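Local coordinates for sigma-C capsid protein (Avian reovirus, PDB 2VRS) that forms the homotrimeric fibre by which the virion attaches to host cells, and induces apoptosis of those cells, at residues Met83-Met88 and Ala146-Ser151; Met101-His106 and Thr112-Ser117. All coordinates share one frame; numbering follows the deposited sequence.

Contact 1. Residues Met83-Met88 and Ala146-Ser151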
loop_
_atom_site.group_PDB
_atom_site.type_symbol
_atom_site.label_atom_id
_atom_site.label_comp_id
_atom_site.label_asym_id
_atom_site.label_seq_id
_atom_site.Cartn_x
_atom_site.Cartn_y
_atom_site.Cartn_z
ATOM N N MET C 83 -15.812 -6.185 13.356
ATOM C CA MET C 83 -17.251 -6.407 13.182
ATOM C C MET C 83 -17.662 -7.790 13.649
ATOM O O MET C 83 -16.967 -8.771 13.415
ATOM C CB MET C 83 -17.625 -6.269 11.721
ATOM C CG MET C 83 -17.334 -4.943 11.129
ATOM S SD MET C 83 -17.805 -5.074 9.389
ATOM C CE MET C 83 -17.445 -3.446 8.849
ATOM N N GLN C 84 -18.818 -7.879 14.300
ATOM C CA GLN C 84 -19.322 -9.170 14.796
ATOM C C GLN C 84 -20.773 -9.278 14.301
ATOM O O GLN C 84 -21.602 -8.383 14.542
ATOM C CB GLN C 84 -19.286 -9.217 16.323
ATOM C CG GLN C 84 -17.884 -9.027 16.877
ATOM C CD GLN C 84 -17.900 -8.938 18.377
ATOM O OE1 GLN C 84 -17.440 -7.958 18.958
ATOM N NE2 GLN C 84 -18.461 -9.952 19.016
ATOM N N PHE C 85 -21.042 -10.320 13.525
ATOM C CA PHE C 85 -22.397 -10.586 13.039
ATOM C C PHE C 85 -22.646 -12.075 12.809
ATOM O O PHE C 85 -21.733 -12.903 12.913
ATOM C CB PHE C 85 -22.661 -9.753 11.780
ATOM C CG PHE C 85 -21.606 -9.918 10.697
ATOM C CD1 PHE C 85 -21.718 -10.946 9.760
ATOM C CD2 PHE C 85 -20.530 -9.029 10.604
ATOM C CE1 PHE C 85 -20.745 -11.087 8.744
ATOM C CE2 PHE C 85 -19.551 -9.159 9.584
ATOM C CZ PHE C 85 -19.663 -10.192 8.669
ATOM N N ARG C 86 -23.886 -12.417 12.477
ATOM C CA ARG C 86 -24.243 -13.781 12.130
ATOM C C ARG C 86 -24.499 -13.918 10.630
ATOM O O ARG C 86 -25.083 -13.026 9.999
ATOM C CB ARG C 86 -25.467 -14.215 12.963
ATOM C CG ARG C 86 -25.184 -14.171 14.478
ATOM C CD ARG C 86 -24.410 -15.399 14.913
ATOM N NE ARG C 86 -25.279 -16.455 15.442
ATOM C CZ ARG C 86 -25.932 -17.362 14.710
ATOM N NH1 ARG C 86 -25.845 -17.360 13.381
ATOM N NH2 ARG C 86 -26.686 -18.278 15.315
ATOM N N TRP C 87 -24.070 -15.037 10.068
ATOM C CA TRP C 87 -24.184 -15.215 8.605
ATOM C C TRP C 87 -24.723 -16.598 8.334
ATOM O O TRP C 87 -24.139 -17.598 8.793
ATOM C CB TRP C 87 -22.789 -15.093 7.963
ATOM C CG TRP C 87 -22.783 -14.672 6.549
ATOM C CD1 TRP C 87 -23.785 -14.832 5.631
ATOM C CD2 TRP C 87 -21.698 -14.026 5.864
ATOM N NE1 TRP C 87 -23.392 -14.316 4.399
ATOM C CE2 TRP C 87 -22.123 -13.798 4.531
ATOM C CE3 TRP C 87 -20.407 -13.588 6.261
ATOM C CZ2 TRP C 87 -21.307 -13.153 3.581
ATOM C CZ3 TRP C 87 -19.585 -12.946 5.302
ATOM C CH2 TRP C 87 -20.045 -12.722 3.990
ATOM N N MET C 88 -25.850 -16.683 7.623
ATOM C CA MET C 88 -26.360 -18.007 7.273
ATOM C C MET C 88 -25.689 -18.400 5.976
ATOM O O MET C 88 -25.880 -17.757 4.938
ATOM C CB MET C 88 -27.893 -18.018 7.135
ATOM C CG MET C 88 -28.445 -19.444 7.024
ATOM S SD MET C 88 -30.112 -19.433 6.316
ATOM C CE MET C 88 -29.854 -18.691 4.687
ATOM N N ALA C 146 -19.114 -1.630 2.909
ATOM C CA ALA C 146 -18.035 -1.523 1.946
ATOM C C ALA C 146 -16.868 -2.406 2.363
ATOM O O ALA C 146 -16.130 -2.879 1.518
ATOM C CB ALA C 146 -17.586 -0.102 1.815
ATOM N N ARG C 147 -16.744 -2.659 3.665
ATOM C CA ARG C 147 -15.581 -3.479 4.167
ATOM C C ARG C 147 -15.758 -4.971 3.915
ATOM O O ARG C 147 -14.851 -5.749 4.246
ATOM C CB ARG C 147 -15.346 -3.268 5.654
ATOM C CG ARG C 147 -15.142 -1.785 6.063
ATOM C CD ARG C 147 -13.710 -1.294 5.923
ATOM N NE ARG C 147 -13.167 -1.392 4.558
ATOM C CZ ARG C 147 -13.387 -0.526 3.569
ATOM N NH1 ARG C 147 -14.168 0.538 3.749
ATOM N NH2 ARG C 147 -12.823 -0.742 2.382
ATOM N N LEU C 148 -16.915 -5.373 3.377
ATOM C CA LEU C 148 -17.224 -6.794 3.187
ATOM C C LEU C 148 -17.324 -7.120 1.707
ATOM O O LEU C 148 -17.754 -8.208 1.314
ATOM C CB LEU C 148 -18.557 -7.168 3.883
ATOM C CG LEU C 148 -18.652 -6.815 5.378
ATOM C CD1 LEU C 148 -19.989 -7.292 5.947
ATOM C CD2 LEU C 148 -17.463 -7.401 6.138
ATOM N N VAL C 149 -16.988 -6.130 0.889
ATOM C CA VAL C 149 -17.002 -6.262 -0.577
ATOM C C VAL C 149 -15.571 -6.233 -1.121
ATOM O O VAL C 149 -14.824 -5.273 -0.897
ATOM C CB VAL C 149 -17.827 -5.104 -1.261
ATOM C CG1 VAL C 149 -17.816 -5.294 -2.770
ATOM C CG2 VAL C 149 -19.287 -5.129 -0.763
ATOM N N PRO C 150 -15.175 -7.300 -1.841
ATOM C CA PRO C 150 -13.818 -7.380 -2.389
ATOM C C PRO C 150 -13.608 -6.390 -3.539
ATOM O O PRO C 150 -14.581 -6.034 -4.234
ATOM C CB PRO C 150 -13.749 -8.800 -2.943
ATOM C CG PRO C 150 -15.227 -9.105 -3.319
ATOM C CD PRO C 150 -15.987 -8.486 -2.186
ATOM N N SER C 151 -12.355 -5.989 -3.754
ATOM C CA SER C 151 -12.038 -5.091 -4.859
ATOM C C SER C 151 -12.271 -5.814 -6.192
ATOM O O SER C 151 -12.308 -7.022 -6.249
ATOM C CB SER C 151 -10.584 -4.603 -4.788
ATOM O OG SER C 151 -9.694 -5.685 -5.020
#

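Contact 2. Residues Met101-His106 and Thr112-Ser117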
loop_
_atom_site.group_PDB
_atom_site.type_symbol
_atom_site.label_atom_id
_atom_site.label_comp_id
_atom_site.label_asym_id
_atom_site.label_seq_id
_atom_site.Cartn_x
_atom_site.Cartn_y
_atom_site.Cartn_z
ATOM N N MET C 101 -23.379 -19.186 10.925
ATOM C CA MET C 101 -22.007 -18.856 11.316
ATOM C C MET C 101 -21.940 -17.608 12.168
ATOM O O MET C 101 -22.516 -16.566 11.843
ATOM C CB MET C 101 -21.130 -18.609 10.062
ATOM C CG MET C 101 -21.117 -19.764 9.058
ATOM S SD MET C 101 -20.620 -21.379 9.730
ATOM C CE MET C 101 -18.851 -21.046 9.980
ATOM N N THR C 102 -21.195 -17.694 13.269
ATOM C CA THR C 102 -20.814 -16.503 14.001
ATOM C C THR C 102 -19.518 -15.953 13.397
ATOM O O THR C 102 -18.499 -16.654 13.307
ATOM C CB THR C 102 -20.612 -16.868 15.482
ATOM O OG1 THR C 102 -21.887 -17.318 15.982
ATOM C CG2 THR C 102 -20.097 -15.697 16.302
ATOM N N VAL C 103 -19.585 -14.708 12.949
ATOM C CA VAL C 103 -18.470 -14.144 12.143
ATOM C C VAL C 103 -17.850 -12.967 12.869
ATOM O O VAL C 103 -18.552 -12.075 13.335
ATOM C CB VAL C 103 -18.929 -13.640 10.742
ATOM C CG1 VAL C 103 -17.730 -13.011 9.992
ATOM C CG2 VAL C 103 -19.581 -14.779 9.913
ATOM N N ASN C 104 -16.516 -12.963 12.959
ATOM C CA ASN C 104 -15.777 -11.765 13.291
ATOM C C ASN C 104 -14.974 -11.346 12.060
ATOM O O ASN C 104 -14.226 -12.148 11.545
ATOM C CB ASN C 104 -14.780 -12.041 14.402
ATOM C CG ASN C 104 -15.433 -12.089 15.766
ATOM O OD1 ASN C 104 -15.578 -11.068 16.429
ATOM N ND2 ASN C 104 -15.793 -13.259 16.193
ATOM N N ALA C 105 -15.181 -10.114 11.620
ATOM C CA ALA C 105 -14.508 -9.548 10.470
ATOM C C ALA C 105 -13.587 -8.439 10.965
ATOM O O ALA C 105 -14.033 -7.413 11.505
ATOM C CB ALA C 105 -15.587 -9.025 9.418
ATOM N N HIS C 106 -12.286 -8.677 10.846
ATOM C CA HIS C 106 -11.313 -7.698 11.293
ATOM C C HIS C 106 -10.897 -6.861 10.110
ATOM O O HIS C 106 -10.223 -7.356 9.183
ATOM C CB HIS C 106 -10.092 -8.405 11.936
ATOM C CG HIS C 106 -9.048 -7.454 12.445
ATOM N ND1 HIS C 106 -7.718 -7.559 12.104
ATOM C CD2 HIS C 106 -9.146 -6.377 13.263
ATOM C CE1 HIS C 106 -7.039 -6.583 12.682
ATOM N NE2 HIS C 106 -7.877 -5.863 13.405
ATOM N N THR C 112 -9.755 -7.192 4.930
ATOM C CA THR C 112 -10.787 -7.706 5.835
ATOM C C THR C 112 -10.593 -9.162 6.046
ATOM O O THR C 112 -10.620 -9.939 5.086
ATOM C CB THR C 112 -12.214 -7.406 5.310
ATOM O OG1 THR C 112 -12.381 -5.992 5.334
ATOM C CG2 THR C 112 -13.245 -8.094 6.146
ATOM N N ASP C 113 -10.331 -9.523 7.302
ATOM C CA ASP C 113 -10.057 -10.936 7.642
ATOM C C ASP C 113 -11.215 -11.518 8.367
ATOM O O ASP C 113 -11.662 -10.932 9.353
ATOM C CB ASP C 113 -8.748 -11.057 8.447
ATOM C CG ASP C 113 -7.522 -10.630 7.605
ATOM O OD1 ASP C 113 -7.413 -11.151 6.473
ATOM O OD2 ASP C 113 -6.711 -9.802 8.060
ATOM N N TYR C 114 -11.736 -12.638 7.843
ATOM C CA TYR C 114 -12.893 -13.304 8.438
ATOM C C TYR C 114 -12.477 -14.455 9.341
ATOM O O TYR C 114 -11.677 -15.312 8.967
ATOM C CB TYR C 114 -13.763 -13.912 7.330
ATOM C CG TYR C 114 -14.563 -12.946 6.517
ATOM C CD1 TYR C 114 -15.367 -11.980 7.114
ATOM C CD2 TYR C 114 -14.588 -13.068 5.120
ATOM C CE1 TYR C 114 -16.180 -11.102 6.325
ATOM C CE2 TYR C 114 -15.381 -12.244 4.355
ATOM C CZ TYR C 114 -16.166 -11.257 4.939
ATOM O OH TYR C 114 -16.944 -10.461 4.121
ATOM N N MET C 115 -13.066 -14.488 10.539
ATOM C CA MET C 115 -12.917 -15.640 11.403
ATOM C C MET C 115 -14.347 -16.090 11.725
ATOM O O MET C 115 -15.084 -15.329 12.331
ATOM C CB MET C 115 -12.184 -15.199 12.696
ATOM C CG MET C 115 -10.691 -15.055 12.532
ATOM S SD MET C 115 -10.063 -13.538 11.710
ATOM C CE MET C 115 -10.953 -12.193 12.507
ATOM N N MET C 116 -14.723 -17.308 11.332
ATOM C CA MET C 116 -16.120 -17.780 11.521
ATOM C C MET C 116 -16.168 -19.113 12.240
ATOM O O MET C 116 -15.313 -19.996 12.028
ATOM C CB MET C 116 -16.749 -18.035 10.168
ATOM C CG MET C 116 -16.609 -16.856 9.189
ATOM S SD MET C 116 -17.556 -17.260 7.686
ATOM C CE MET C 116 -17.013 -16.003 6.559
ATOM N N SER C 117 -17.188 -19.265 13.085
ATOM C CA SER C 117 -17.390 -20.544 13.730
ATOM C C SER C 117 -18.882 -20.847 13.766
ATOM O O SER C 117 -19.730 -19.948 13.729
ATOM C CB SER C 117 -16.790 -20.551 15.144
ATOM O OG SER C 117 -17.423 -19.595 15.952
HETATM O O HOH W 1 -16.006 -16.149 15.177
HETATM O O HOH W 2 -6.329 -9.599 10.824
#

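Contact 1. Residues Met83-Met88 and Ala146-Ser151
Met-83 and Phe-85, on one side of a strand, meet Arg-147 and Leu-148 in the last residues of a 3-10 segment, and the contact between them is purely apolar. Leu-148 is the wedge: its two methyls divide the work, CD2 lying 4.0 Å from SD of Met-83 and CD1 4.0 Å from CZ of Phe-85. A branched leucine suits this place because each methyl serves a different neighbour. Its CD1 approaches the phenyl ring at a slant, the two side chains coming from opposite directions. CE3 of Trp-87 lies in plane at the edge of the Phe-85 ring.

Met-83 is extended beyond CG (chi2 178°), a long flexible apolar arm that carries its terminal methyl across to the 3-10 segment. There CE sits 3.8 Å from CB of Arg-147 and 4.0 Å from its CG, the two side chains crossing at about a right angle. The arginine thus lends its aliphatic base to the packing, while bends at chi2 and chi3 carry the guanidinium away, where NH2 is hydrogen-bonded to OG1 of Thr-211 and the group makes a cation-pi contact with Tyr-65.

This buried part contrasts with the solvent side of both segments. Gln-84, on the strand's other side, is exposed, as suits an amide, and Ala-146 turns its small methyl away from the strand.

The contact packs the loop between strand 128-134 and helix 152-155 against the face of strand 81-92 that carries Met-83 and Phe-85, within the C-terminal beta-barrel domain. Strand 81-92 is hydrogen-bonded to strand 98-108, Met-83 to Ala-105 and Phe-85 to Val-103, while the loop leads on into helix 152-155, whose N-cap is Ser-151.

Contact 2. Residues Met101-His106 and Thr112-Ser117
Ala-105 and Val-103 reach the ring of Tyr-114 at a slant, while CG2 of Thr-112 lies over one of its faces, offset toward the rim. These side chains belong to an antiparallel beta hairpin. Ala-105 CB is 3.8 Å from both CD1 and CE1 of Tyr-114; alanine suits the position because its single methyl can sit close against the ring. The imidazole of His-106 has water 2 in plane at its edge; the same water is hydrogen-bonded to ND1 of His-106 (2.8 Å) and donates to OD2 of Asp-113. That OD2 is hydrogen-bonded to His-108, and OD1 forms a salt bridge with Arg-111.

On the buried face with Tyr-114, Val-103 and Met-116 form a non-hydrogen-bonded pair and lie side by side, CG2 of the valine 3.7 Å from CG of the methionine. Flanking hydrogen-bonded pairs join the strands, nearly straight for Asn-104 N to Met-115 O (2.8 Å, 175° at the hydrogen). The face of Asn-104, His-106 and Met-115 packs against Tyr-177, Ser-158 and Gln-175 of the second subunit, so the hairpin takes part in the trimer.

Met-115, bent at chi2 (78°) and chi3 (47°), curls back until CE stands 3.4 Å from the carbonyl O of Asn-104.

Overall arrangement
From the N terminus the chain runs through the long helix 3-38 and the short strands of the triple beta-spiral region before entering the beta-barrel domain, to which both contacts belong. Strand 81-92 is followed by strand 98-108, its neighbour in the sheet, and contact 2 closes the tight hairpin from there to strand 111-119. Contact 1 closes a much larger loop, bringing the loop after strand 128-134 back to strand 81-92; the whole of contact 2 falls within it, so the two nest and do not cross. Their centres lie about 8 Å apart, and a probable hydrogen bond from Thr-112 OG1 to Arg-147 O ties that loop to the hairpin as well.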